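Long-range contacts in glycerol dehydrogenase (PDB 1TA9), which catalyses the NAD(+)-dependent oxidation of glycerol to dihydroxyacetone with a zinc ion in its active site, serving the assimilation of glycerol: residues B[80-85]-B[111-116]; B[93-98]-B[147-152]; B[312-317]-B[339-344]. All coordinates share one frame; numbering follows the deposited sequence.

Contact 1. Residues B[80-85]-B[111-116]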
ATOM      1  N   THR B  80      14.222  29.644  37.772  1.00 18.23           N
ATOM      2  CA  THR B  80      14.711  31.015  37.926  1.00 18.78           C
ATOM      3  C   THR B  80      13.637  32.003  37.491  1.00 19.04           C
ATOM      4  O   THR B  80      13.814  33.216  37.602  1.00 19.36           O
ATOM      5  CB  THR B  80      15.985  31.283  37.091  1.00 18.83           C
ATOM      6  OG1 THR B  80      15.684  31.162  35.695  1.00 19.10           O
ATOM      7  CG2 THR B  80      17.088  30.304  37.467  1.00 18.99           C
ATOM      8  N   ARG B  81      12.527  31.470  36.991  1.00 19.27           N
ATOM      9  CA  ARG B  81      11.392  32.274  36.543  1.00 19.45           C
ATOM     10  C   ARG B  81      10.155  31.878  37.354  1.00 19.37           C
ATOM     11  O   ARG B  81       9.028  32.034  36.892  1.00 19.43           O
ATOM     12  CB  ARG B  81      11.110  32.026  35.055  1.00 19.69           C
ATOM     13  CG  ARG B  81      12.210  32.465  34.102  1.00 19.98           C
ATOM     14  CD  ARG B  81      11.812  32.217  32.649  1.00 20.14           C
ATOM     15  NE  ARG B  81      11.916  30.810  32.267  1.00 19.91           N
ATOM     16  CZ  ARG B  81      13.065  30.187  32.025  1.00 20.09           C
ATOM     17  NH1 ARG B  81      14.214  30.846  32.126  1.00 19.78           N
ATOM     18  NH2 ARG B  81      13.070  28.909  31.672  1.00 19.97           N
ATOM     19  N   SER B  82      10.372  31.372  38.562  1.00 19.30           N
ATOM     20  CA  SER B  82       9.276  30.929  39.421  1.00 19.45           C
ATOM     21  C   SER B  82       8.154  31.936  39.674  1.00 19.70           C
ATOM     22  O   SER B  82       6.982  31.617  39.483  1.00 19.54           O
ATOM     23  CB  SER B  82       9.825  30.453  40.767  1.00 19.20           C
ATOM     24  OG  SER B  82      10.675  29.333  40.604  1.00 19.04           O
ATOM     25  N   TYR B  83       8.502  33.144  40.103  1.00 20.18           N
ATOM     26  CA  TYR B  83       7.487  34.151  40.403  1.00 20.49           C
ATOM     27  C   TYR B  83       6.500  34.382  39.266  1.00 20.48           C
ATOM     28  O   TYR B  83       5.300  34.515  39.489  1.00 20.40           O
ATOM     29  CB  TYR B  83       8.143  35.480  40.785  1.00 21.09           C
ATOM     30  CG  TYR B  83       7.136  36.505  41.251  1.00 21.56           C
ATOM     31  CD1 TYR B  83       6.688  37.512  40.398  1.00 22.01           C
ATOM     32  CD2 TYR B  83       6.597  36.440  42.535  1.00 21.80           C
ATOM     33  CE1 TYR B  83       5.722  38.429  40.810  1.00 22.06           C
ATOM     34  CE2 TYR B  83       5.633  37.350  42.959  1.00 22.19           C
ATOM     35  CZ  TYR B  83       5.200  38.340  42.091  1.00 22.32           C
ATOM     36  OH  TYR B  83       4.237  39.234  42.503  1.00 22.59           O
ATOM     37  N   MET B  84       7.025  34.434  38.051  1.00 20.51           N
ATOM     38  CA  MET B  84       6.239  34.646  36.843  1.00 20.62           C
ATOM     39  C   MET B  84       5.007  33.743  36.770  1.00 20.16           C
ATOM     40  O   MET B  84       3.951  34.140  36.266  1.00 19.96           O
ATOM     41  CB  MET B  84       7.150  34.400  35.643  1.00 21.65           C
ATOM     42  CG  MET B  84       6.475  34.276  34.309  1.00 23.07           C
ATOM     43  SD  MET B  84       7.749  33.997  33.068  1.00 24.26           S
ATOM     44  CE  MET B  84       6.801  34.244  31.566  1.00 24.17           C
ATOM     45  N   TYR B  85       5.145  32.529  37.283  1.00 19.45           N
ATOM     46  CA  TYR B  85       4.049  31.574  37.266  1.00 19.00           C
ATOM     47  C   TYR B  85       3.360  31.495  38.625  1.00 18.93           C
ATOM     48  O   TYR B  85       2.131  31.489  38.711  1.00 18.70           O
ATOM     49  CB  TYR B  85       4.583  30.202  36.859  1.00 18.41           C
ATOM     50  CG  TYR B  85       5.307  30.225  35.530  1.00 17.94           C
ATOM     51  CD1 TYR B  85       4.604  30.382  34.336  1.00 17.64           C
ATOM     52  CD2 TYR B  85       6.698  30.115  35.467  1.00 17.70           C
ATOM     53  CE1 TYR B  85       5.267  30.428  33.110  1.00 17.58           C
ATOM     54  CE2 TYR B  85       7.370  30.162  34.243  1.00 17.59           C
ATOM     55  CZ  TYR B  85       6.647  30.318  33.072  1.00 17.53           C
ATOM     56  OH  TYR B  85       7.297  30.356  31.861  1.00 17.58           O
ATOM     57  N   VAL B 111      12.983  29.621  45.816  1.00 24.69           N
ATOM     58  CA  VAL B 111      12.864  30.566  46.920  1.00 24.94           C
ATOM     59  C   VAL B 111      13.420  31.935  46.535  1.00 25.08           C
ATOM     60  O   VAL B 111      12.775  32.957  46.757  1.00 25.01           O
ATOM     61  CB  VAL B 111      13.608  30.055  48.176  1.00 25.00           C
ATOM     62  CG1 VAL B 111      13.505  31.077  49.305  1.00 24.96           C
ATOM     63  CG2 VAL B 111      13.019  28.722  48.616  1.00 24.97           C
ATOM     64  N   ASP B 112      14.614  31.949  45.949  1.00 25.31           N
ATOM     65  CA  ASP B 112      15.244  33.199  45.536  1.00 25.60           C
ATOM     66  C   ASP B 112      14.359  34.010  44.597  1.00 25.56           C
ATOM     67  O   ASP B 112      14.220  35.220  44.762  1.00 25.46           O
ATOM     68  CB  ASP B 112      16.588  32.922  44.855  1.00 25.96           C
ATOM     69  CG  ASP B 112      17.663  32.487  45.837  1.00 26.39           C
ATOM     70  OD1 ASP B 112      18.776  32.137  45.390  1.00 26.83           O
ATOM     71  OD2 ASP B 112      17.396  32.499  47.057  1.00 26.54           O
ATOM     72  N   SER B 113      13.764  33.341  43.612  1.00 25.37           N
ATOM     73  CA  SER B 113      12.898  34.010  42.647  1.00 25.28           C
ATOM     74  C   SER B 113      11.713  34.695  43.319  1.00 25.48           C
ATOM     75  O   SER B 113      11.412  35.853  43.035  1.00 25.53           O
ATOM     76  CB  SER B 113      12.381  33.002  41.614  1.00 25.02           C
ATOM     77  OG  SER B 113      11.467  33.615  40.722  1.00 24.45           O
ATOM     78  N   LEU B 114      11.041  33.973  44.209  1.00 25.59           N
ATOM     79  CA  LEU B 114       9.883  34.514  44.906  1.00 25.72           C
ATOM     80  C   LEU B 114      10.281  35.643  45.854  1.00 26.03           C
ATOM     81  O   LEU B 114       9.556  36.632  45.988  1.00 25.87           O
ATOM     82  CB  LEU B 114       9.172  33.394  45.674  1.00 25.53           C
ATOM     83  CG  LEU B 114       8.747  32.199  44.807  1.00 25.37           C
ATOM     84  CD1 LEU B 114       8.025  31.166  45.664  1.00 25.36           C
ATOM     85  CD2 LEU B 114       7.844  32.678  43.674  1.00 25.01           C
ATOM     86  N   SER B 115      11.432  35.494  46.506  1.00 26.51           N
ATOM     87  CA  SER B 115      11.927  36.509  47.436  1.00 27.09           C
ATOM     88  C   SER B 115      12.262  37.801  46.705  1.00 27.31           C
ATOM     89  O   SER B 115      11.837  38.881  47.108  1.00 27.41           O
ATOM     90  CB  SER B 115      13.175  36.008  48.165  1.00 27.14           C
ATOM     91  OG  SER B 115      12.854  34.963  49.063  1.00 27.57           O
ATOM     92  N   GLN B 116      13.031  37.678  45.627  1.00 27.64           N
ATOM     93  CA  GLN B 116      13.432  38.831  44.830  1.00 27.82           C
ATOM     94  C   GLN B 116      12.220  39.583  44.303  1.00 27.58           C
ATOM     95  O   GLN B 116      12.350  40.676  43.751  1.00 27.54           O
ATOM     96  CB  GLN B 116      14.300  38.378  43.653  1.00 28.46           C
ATOM     97  CG  GLN B 116      15.597  37.708  44.063  1.00 29.54           C
ATOM     98  CD  GLN B 116      16.314  37.057  42.895  1.00 30.14           C
ATOM     99  OE1 GLN B 116      17.377  36.460  43.062  1.00 30.70           O
ATOM    100  NE2 GLN B 116      15.731  37.163  41.704  1.00 30.58           N
TER
HETATM  101  O   HOH W   1      12.326  35.247  38.677  1.00 26.12           O
HETATM  102  O   HOH W   2      15.952  34.279  40.115  1.00 31.91           O

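Contact 2. Residues B[93-98]-B[147-152]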
ATOM      1  N   SER B  93       2.647  35.217  50.236  1.00 21.44           N
ATOM      2  CA  SER B  93       3.283  34.182  51.040  1.00 21.57           C
ATOM      3  C   SER B  93       3.137  32.775  50.470  1.00 21.56           C
ATOM      4  O   SER B  93       2.060  32.385  50.018  1.00 21.54           O
ATOM      5  CB  SER B  93       2.715  34.217  52.458  1.00 21.64           C
ATOM      6  OG  SER B  93       3.360  33.263  53.280  1.00 22.47           O
ATOM      7  N   ALA B  94       4.226  32.012  50.517  1.00 21.43           N
ATOM      8  CA  ALA B  94       4.227  30.649  50.000  1.00 21.43           C
ATOM      9  C   ALA B  94       5.101  29.710  50.823  1.00 21.39           C
ATOM     10  O   ALA B  94       6.088  30.127  51.431  1.00 21.33           O
ATOM     11  CB  ALA B  94       4.697  30.649  48.546  1.00 21.45           C
ATOM     12  N   VAL B  95       4.726  28.436  50.842  1.00 21.31           N
ATOM     13  CA  VAL B  95       5.488  27.426  51.558  1.00 21.63           C
ATOM     14  C   VAL B  95       6.237  26.592  50.529  1.00 21.72           C
ATOM     15  O   VAL B  95       5.664  26.180  49.522  1.00 21.56           O
ATOM     16  CB  VAL B  95       4.565  26.480  52.376  1.00 21.52           C
ATOM     17  CG1 VAL B  95       5.335  25.238  52.814  1.00 21.80           C
ATOM     18  CG2 VAL B  95       4.025  27.203  53.598  1.00 21.65           C
ATOM     19  N   VAL B  96       7.523  26.365  50.767  1.00 21.81           N
ATOM     20  CA  VAL B  96       8.311  25.543  49.864  1.00 22.07           C
ATOM     21  C   VAL B  96       8.757  24.323  50.658  1.00 22.43           C
ATOM     22  O   VAL B  96       9.465  24.445  51.661  1.00 22.56           O
ATOM     23  CB  VAL B  96       9.540  26.298  49.317  1.00 21.94           C
ATOM     24  CG1 VAL B  96      10.376  25.366  48.446  1.00 21.68           C
ATOM     25  CG2 VAL B  96       9.085  27.492  48.495  1.00 21.65           C
ATOM     26  N   LEU B  97       8.318  23.151  50.213  1.00 22.74           N
ATOM     27  CA  LEU B  97       8.637  21.895  50.880  1.00 23.23           C
ATOM     28  C   LEU B  97       9.540  21.005  50.035  1.00 23.68           C
ATOM     29  O   LEU B  97       9.233  20.722  48.878  1.00 23.51           O
ATOM     30  CB  LEU B  97       7.344  21.140  51.192  1.00 23.22           C
ATOM     31  CG  LEU B  97       7.479  19.759  51.835  1.00 23.31           C
ATOM     32  CD1 LEU B  97       8.046  19.906  53.246  1.00 23.54           C
ATOM     33  CD2 LEU B  97       6.122  19.081  51.869  1.00 23.28           C
ATOM     34  N   ALA B  98      10.646  20.556  50.624  1.00 24.16           N
ATOM     35  CA  ALA B  98      11.591  19.685  49.926  1.00 24.88           C
ATOM     36  C   ALA B  98      12.537  19.026  50.924  1.00 25.32           C
ATOM     37  O   ALA B  98      12.851  19.611  51.960  1.00 25.51           O
ATOM     38  CB  ALA B  98      12.392  20.491  48.909  1.00 24.95           C
ATOM     39  N   GLN B 147      -0.556  31.282  51.196  1.00 24.82           N
ATOM     40  CA  GLN B 147      -1.431  31.278  50.027  1.00 24.06           C
ATOM     41  C   GLN B 147      -1.301  30.048  49.131  1.00 23.50           C
ATOM     42  O   GLN B 147      -2.220  29.726  48.375  1.00 23.31           O
ATOM     43  CB  GLN B 147      -1.169  32.520  49.180  1.00 24.35           C
ATOM     44  CG  GLN B 147      -1.376  33.842  49.895  1.00 24.55           C
ATOM     45  CD  GLN B 147      -1.015  35.018  49.011  1.00 24.50           C
ATOM     46  OE1 GLN B 147       0.144  35.194  48.637  1.00 24.39           O
ATOM     47  NE2 GLN B 147      -2.011  35.823  48.660  1.00 24.66           N
ATOM     48  N   VAL B 148      -0.163  29.367  49.202  1.00 22.67           N
ATOM     49  CA  VAL B 148       0.050  28.199  48.359  1.00 22.12           C
ATOM     50  C   VAL B 148       1.130  27.284  48.926  1.00 21.67           C
ATOM     51  O   VAL B 148       2.040  27.732  49.624  1.00 21.50           O
ATOM     52  CB  VAL B 148       0.457  28.632  46.927  1.00 22.10           C
ATOM     53  CG1 VAL B 148       1.807  29.347  46.963  1.00 21.93           C
ATOM     54  CG2 VAL B 148       0.520  27.423  46.006  1.00 22.23           C
ATOM     55  N   ILE B 149       1.014  25.997  48.623  1.00 21.14           N
ATOM     56  CA  ILE B 149       1.975  25.006  49.083  1.00 20.76           C
ATOM     57  C   ILE B 149       2.769  24.535  47.869  1.00 20.42           C
ATOM     58  O   ILE B 149       2.191  24.053  46.898  1.00 20.32           O
ATOM     59  CB  ILE B 149       1.267  23.784  49.712  1.00 20.76           C
ATOM     60  CG1 ILE B 149       0.304  24.240  50.814  1.00 20.91           C
ATOM     61  CG2 ILE B 149       2.299  22.817  50.272  1.00 20.84           C
ATOM     62  CD1 ILE B 149       0.974  24.927  51.980  1.00 20.90           C
ATOM     63  N   ILE B 150       4.090  24.678  47.930  1.00 19.91           N
ATOM     64  CA  ILE B 150       4.953  24.268  46.830  1.00 19.48           C
ATOM     65  C   ILE B 150       5.801  23.055  47.202  1.00 19.48           C
ATOM     66  O   ILE B 150       6.662  23.135  48.082  1.00 19.33           O
ATOM     67  CB  ILE B 150       5.907  25.408  46.418  1.00 19.36           C
ATOM     68  CG1 ILE B 150       5.114  26.691  46.168  1.00 18.99           C
ATOM     69  CG2 ILE B 150       6.678  25.009  45.166  1.00 19.03           C
ATOM     70  CD1 ILE B 150       5.983  27.890  45.822  1.00 18.90           C
ATOM     71  N   GLY B 151       5.551  21.936  46.528  1.00 19.31           N
ATOM     72  CA  GLY B 151       6.308  20.723  46.781  1.00 19.30           C
ATOM     73  C   GLY B 151       7.373  20.539  45.716  1.00 19.41           C
ATOM     74  O   GLY B 151       7.065  20.507  44.524  1.00 19.11           O
ATOM     75  N   VAL B 152       8.630  20.415  46.136  1.00 19.46           N
ATOM     76  CA  VAL B 152       9.732  20.250  45.195  1.00 19.79           C
ATOM     77  C   VAL B 152      10.495  18.952  45.450  1.00 20.07           C
ATOM     78  O   VAL B 152      11.069  18.769  46.522  1.00 19.97           O
ATOM     79  CB  VAL B 152      10.730  21.431  45.304  1.00 19.92           C
ATOM     80  CG1 VAL B 152      11.741  21.369  44.162  1.00 20.01           C
ATOM     81  CG2 VAL B 152       9.984  22.754  45.291  1.00 19.90           C
TER

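Contact 3. Residues B[312-317]-B[339-344]. With ZN (zinc ion), chain I.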
ATOM      1  N   ALA B 312      -5.170  -0.218  34.658  1.00 13.62           N
ATOM      2  CA  ALA B 312      -5.734  -1.545  34.472  1.00 13.50           C
ATOM      3  C   ALA B 312      -4.881  -2.612  35.154  1.00 13.63           C
ATOM      4  O   ALA B 312      -4.561  -2.494  36.339  1.00 13.55           O
ATOM      5  CB  ALA B 312      -5.881  -1.844  32.977  1.00 13.35           C
ATOM      6  N   ALA B 313      -4.505  -3.648  34.410  1.00 13.46           N
ATOM      7  CA  ALA B 313      -3.709  -4.728  34.981  1.00 13.58           C
ATOM      8  C   ALA B 313      -2.267  -4.352  35.306  1.00 13.74           C
ATOM      9  O   ALA B 313      -1.755  -4.721  36.363  1.00 13.79           O
ATOM     10  CB  ALA B 313      -3.727  -5.935  34.053  1.00 13.50           C
ATOM     11  N   ALA B 314      -1.614  -3.624  34.406  1.00 13.92           N
ATOM     12  CA  ALA B 314      -0.215  -3.244  34.603  1.00 14.28           C
ATOM     13  C   ALA B 314       0.091  -2.717  36.003  1.00 14.61           C
ATOM     14  O   ALA B 314       0.950  -3.257  36.701  1.00 14.47           O
ATOM     15  CB  ALA B 314       0.202  -2.213  33.558  1.00 14.55           C
ATOM     16  N   HIS B 315      -0.605  -1.667  36.421  1.00 14.74           N
ATOM     17  CA  HIS B 315      -0.349  -1.110  37.746  1.00 15.16           C
ATOM     18  C   HIS B 315      -0.796  -2.012  38.886  1.00 15.23           C
ATOM     19  O   HIS B 315      -0.178  -2.026  39.949  1.00 15.15           O
ATOM     20  CB  HIS B 315      -0.973   0.279  37.869  1.00 15.16           C
ATOM     21  CG  HIS B 315      -0.089   1.361  37.335  1.00 15.69           C
ATOM     22  ND1 HIS B 315       0.214   1.476  35.996  1.00 15.62           N
ATOM     23  CD2 HIS B 315       0.631   2.314  37.970  1.00 15.58           C
ATOM     24  CE1 HIS B 315       1.089   2.452  35.828  1.00 15.94           C
ATOM     25  NE2 HIS B 315       1.359   2.975  37.010  1.00 15.98           N
ATOM     26  N   ALA B 316      -1.860  -2.772  38.669  1.00 15.48           N
ATOM     27  CA  ALA B 316      -2.332  -3.691  39.698  1.00 15.72           C
ATOM     28  C   ALA B 316      -1.232  -4.732  39.923  1.00 16.09           C
ATOM     29  O   ALA B 316      -0.956  -5.138  41.056  1.00 15.70           O
ATOM     30  CB  ALA B 316      -3.621  -4.365  39.246  1.00 15.59           C
ATOM     31  N   ILE B 317      -0.598  -5.154  38.833  1.00 16.56           N
ATOM     32  CA  ILE B 317       0.479  -6.132  38.905  1.00 17.28           C
ATOM     33  C   ILE B 317       1.685  -5.514  39.604  1.00 17.66           C
ATOM     34  O   ILE B 317       2.373  -6.185  40.378  1.00 17.58           O
ATOM     35  CB  ILE B 317       0.865  -6.624  37.496  1.00 17.70           C
ATOM     36  CG1 ILE B 317      -0.327  -7.365  36.886  1.00 18.10           C
ATOM     37  CG2 ILE B 317       2.082  -7.539  37.568  1.00 17.69           C
ATOM     38  CD1 ILE B 317      -0.189  -7.662  35.420  1.00 18.64           C
ATOM     39  N   TYR B 339       7.477  -4.091  33.457  1.00 11.20           N
ATOM     40  CA  TYR B 339       7.299  -5.540  33.478  1.00 11.02           C
ATOM     41  C   TYR B 339       5.803  -5.842  33.576  1.00 10.93           C
ATOM     42  O   TYR B 339       5.296  -6.730  32.892  1.00 10.90           O
ATOM     43  CB  TYR B 339       8.029  -6.171  34.670  1.00 10.70           C
ATOM     44  CG  TYR B 339       8.149  -7.678  34.562  1.00 10.69           C
ATOM     45  CD1 TYR B 339       9.245  -8.266  33.931  1.00 10.40           C
ATOM     46  CD2 TYR B 339       7.139  -8.517  35.043  1.00 10.55           C
ATOM     47  CE1 TYR B 339       9.337  -9.655  33.780  1.00 10.44           C
ATOM     48  CE2 TYR B 339       7.218  -9.907  34.890  1.00 10.42           C
ATOM     49  CZ  TYR B 339       8.319 -10.466  34.260  1.00 10.54           C
ATOM     50  OH  TYR B 339       8.393 -11.835  34.100  1.00 10.52           O
ATOM     51  N   GLY B 340       5.108  -5.092  34.426  1.00 10.77           N
ATOM     52  CA  GLY B 340       3.678  -5.282  34.598  1.00 10.71           C
ATOM     53  C   GLY B 340       2.897  -5.050  33.315  1.00 10.51           C
ATOM     54  O   GLY B 340       1.851  -5.664  33.098  1.00 10.38           O
ATOM     55  N   THR B 341       3.402  -4.159  32.467  1.00 10.35           N
ATOM     56  CA  THR B 341       2.748  -3.867  31.200  1.00 10.33           C
ATOM     57  C   THR B 341       2.883  -5.083  30.281  1.00 10.36           C
ATOM     58  O   THR B 341       1.948  -5.431  29.562  1.00 10.13           O
ATOM     59  CB  THR B 341       3.362  -2.612  30.537  1.00 10.56           C
ATOM     60  OG1 THR B 341       3.182  -1.487  31.410  1.00 10.08           O
ATOM     61  CG2 THR B 341       2.680  -2.311  29.200  1.00 10.35           C
ATOM     62  N   LEU B 342       4.041  -5.739  30.313  1.00 10.27           N
ATOM     63  CA  LEU B 342       4.235  -6.927  29.491  1.00 10.35           C
ATOM     64  C   LEU B 342       3.305  -8.023  29.993  1.00 10.39           C
ATOM     65  O   LEU B 342       2.785  -8.819  29.209  1.00 10.76           O
ATOM     66  CB  LEU B 342       5.687  -7.409  29.552  1.00 10.43           C
ATOM     67  CG  LEU B 342       6.734  -6.536  28.848  1.00 10.75           C
ATOM     68  CD1 LEU B 342       8.100  -7.215  28.932  1.00 10.81           C
ATOM     69  CD2 LEU B 342       6.344  -6.322  27.389  1.00 10.45           C
ATOM     70  N   VAL B 343       3.095  -8.070  31.304  1.00 10.30           N
ATOM     71  CA  VAL B 343       2.201  -9.071  31.867  1.00 10.31           C
ATOM     72  C   VAL B 343       0.785  -8.788  31.362  1.00 10.41           C
ATOM     73  O   VAL B 343       0.051  -9.717  31.018  1.00 10.59           O
ATOM     74  CB  VAL B 343       2.206  -9.047  33.416  1.00 10.21           C
ATOM     75  CG1 VAL B 343       1.233 -10.096  33.953  1.00 10.14           C
ATOM     76  CG2 VAL B 343       3.620  -9.336  33.942  1.00 10.03           C
ATOM     77  N   GLN B 344       0.400  -7.513  31.305  1.00 10.21           N
ATOM     78  CA  GLN B 344      -0.941  -7.190  30.811  1.00 10.23           C
ATOM     79  C   GLN B 344      -1.064  -7.623  29.355  1.00 10.13           C
ATOM     80  O   GLN B 344      -2.132  -8.040  28.914  1.00  9.77           O
ATOM     81  CB  GLN B 344      -1.263  -5.689  30.920  1.00 10.10           C
ATOM     82  CG  GLN B 344      -2.670  -5.383  30.372  1.00 10.72           C
ATOM     83  CD  GLN B 344      -3.212  -4.022  30.764  1.00 10.92           C
ATOM     84  OE1 GLN B 344      -2.909  -3.504  31.839  1.00 11.08           O
ATOM     85  NE2 GLN B 344      -4.050  -3.448  29.898  1.00 10.77           N
TER
HETATM   86 ZN    ZN I1501       2.665   4.691  37.426  1.00 34.17          ZN

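Contact 1. Residues B[80-85]-B[111-116]
Ser113 holds OG anti to its backbone N (chi1 176°), which carries the hydroxyl off helix 100-115 and straight at the first turn of helix 82-86. Tyr83 likewise sets CG anti to its N (chi1 -174°), so its ring leaves that turn and crosses Leu114 obliquely. The amide of Tyr83 donates to the hydroxyl, N to OG 3.1 Å, in a nearly straight bond with 171° at the hydrogen. Ser82 N is also close to this oxygen but at a poor angle; its CB packs on Ser113 CB at 3.7 Å, while its own OG turns back to Phe79 O. Both helices belong to the N-terminal, nucleotide-binding alpha/beta domain of the iron-containing alcohol dehydrogenase family, where helix 100-115 lies against the parallel sheet. Leu114, with CG beside its N, brings CD2 to 3.6 Å from Tyr83 CA and to the edge of the tyrosine ring, near its plane. Met119 packs on both of these side chains. Beside the Tyr83-Ser113 bond, one water joins Ser113 OG, 2.8 Å away, to Thr80 O, to which it donates. Arg81, its CB directed away from 111-116, forms a salt bridge through NH2 with Asp63 of the second subunit.

Contact 2. Residues B[93-98]-B[147-152]
Strands 93-98 and 148-152 run side by side in the same direction, their axes 4.7 Å apart and 21° from parallel. The tight part lies toward their C-terminal ends. Here Val95 and Leu97 of one strand bond to Val148, Ile150 and Val152 of the other through four backbone bonds, all nearly along the C=O axes. The straightest is Leu97 N to Ile150 O, 2.7 Å with 175° at the hydrogen; Val152 N then closes on Leu97 O at 2.8 Å. On the face bearing Ala94, Val96, Val148 and Ile150, Ile150 puts CG1 beside its N and extends on to CD1. That methyl lies 4.1 Å from Ala94 CB, and Val96 CG2 is beside it too. Helix 100-115 covers this face, with Trp103 on Val96. On the other face Ile149 folds CD1 back (chi2 -63°) to meet Val95 CB at 3.9 Å.

The pairing loosens at the N-terminal end, where Gln147 is partly exposed. Gln147 N bonds to Ser93 O at 3.1 Å, and its side chain, with CG beside the backbone N and extended beyond, brings OE1 to accept from Ser93 N at 3.0 Å; both donors stand above the carbonyl planes. OE1 also takes the amide of Lys92. Val148 N, by contrast, is buried without a partner. These are two adjacent inner strands of the six-stranded parallel sheet of a Rossmann-like NAD(+)-binding domain, and Val152 and Leu97 come next to Thr177 and Thr157, residues that probably bind the dinucleotide.

Contact 3. Residues B[312-317]-B[339-344]
The catalytic zinc site supplies the setting: His315, on the first turn of helix 313-322, binds the ion through NE2 at 2.2 Å, and Asp232 and His333 are further ligands. Glu239 accepts from ND1 on the other side of the imidazole, a second-shell contact that fixes the ring's rotation and would tend to make the histidine a stronger donor to the metal. The CB of His315 is directed away from 339-344, while Ala313, Ala314 and Ile317 pack on that segment. Gln344 leaves its helix with CG anti to its N (chi1 179°) and an extended chain, which carries its amide to the start of helix 313-322. There OE1 accepts from Ala314 N at 2.9 Å, the donor lying in the carbonyl plane with 157° at the hydrogen. Ala313 CB packs against the same oxygen, CB to OE1 3.4 Å, and NE2 is held by Glu348. The two helices belong to the all-helical, metal-binding domain of this dehydrogenase family; the axes of 313-317 and 339-344 make 128° and come within 7.5 Å. Gly340 permits that approach, its CA 4.4 Å from Ala314 CA; a CB there would run into Ala314 O. Ala314 CA also makes a CH...O contact with Gly340 O at 3.5 Å. Beside it Ala314 CB meets Thr341 OG1, which is hydrogen-bonded to Val337 O, and Ile317 crosses Val343 obliquely with its CD1 end against it.

In the fold
Contacts 1 and 2 share the nucleotide-binding domain and touch each other: Leu114 CD1 packs on Ile150 CD1 at 3.9 Å, and Val111 CG2 on Val96 CG2. Strand 93-98 leads directly into helix 100-115, and the segments of the two pairs alternate along the chain. Contact 2 is buried and rests on backbone bonds between strands; contact 1, farther out and partly buried, relies on one serine hydroxyl, a water bridge and modest packing. Contact 3 lies on the opposite side of the chain's centre, about 20 Å from contact 2 between nearest atoms. It too is buried, but joins helices through small residues and a glutamine amide, next to the metal.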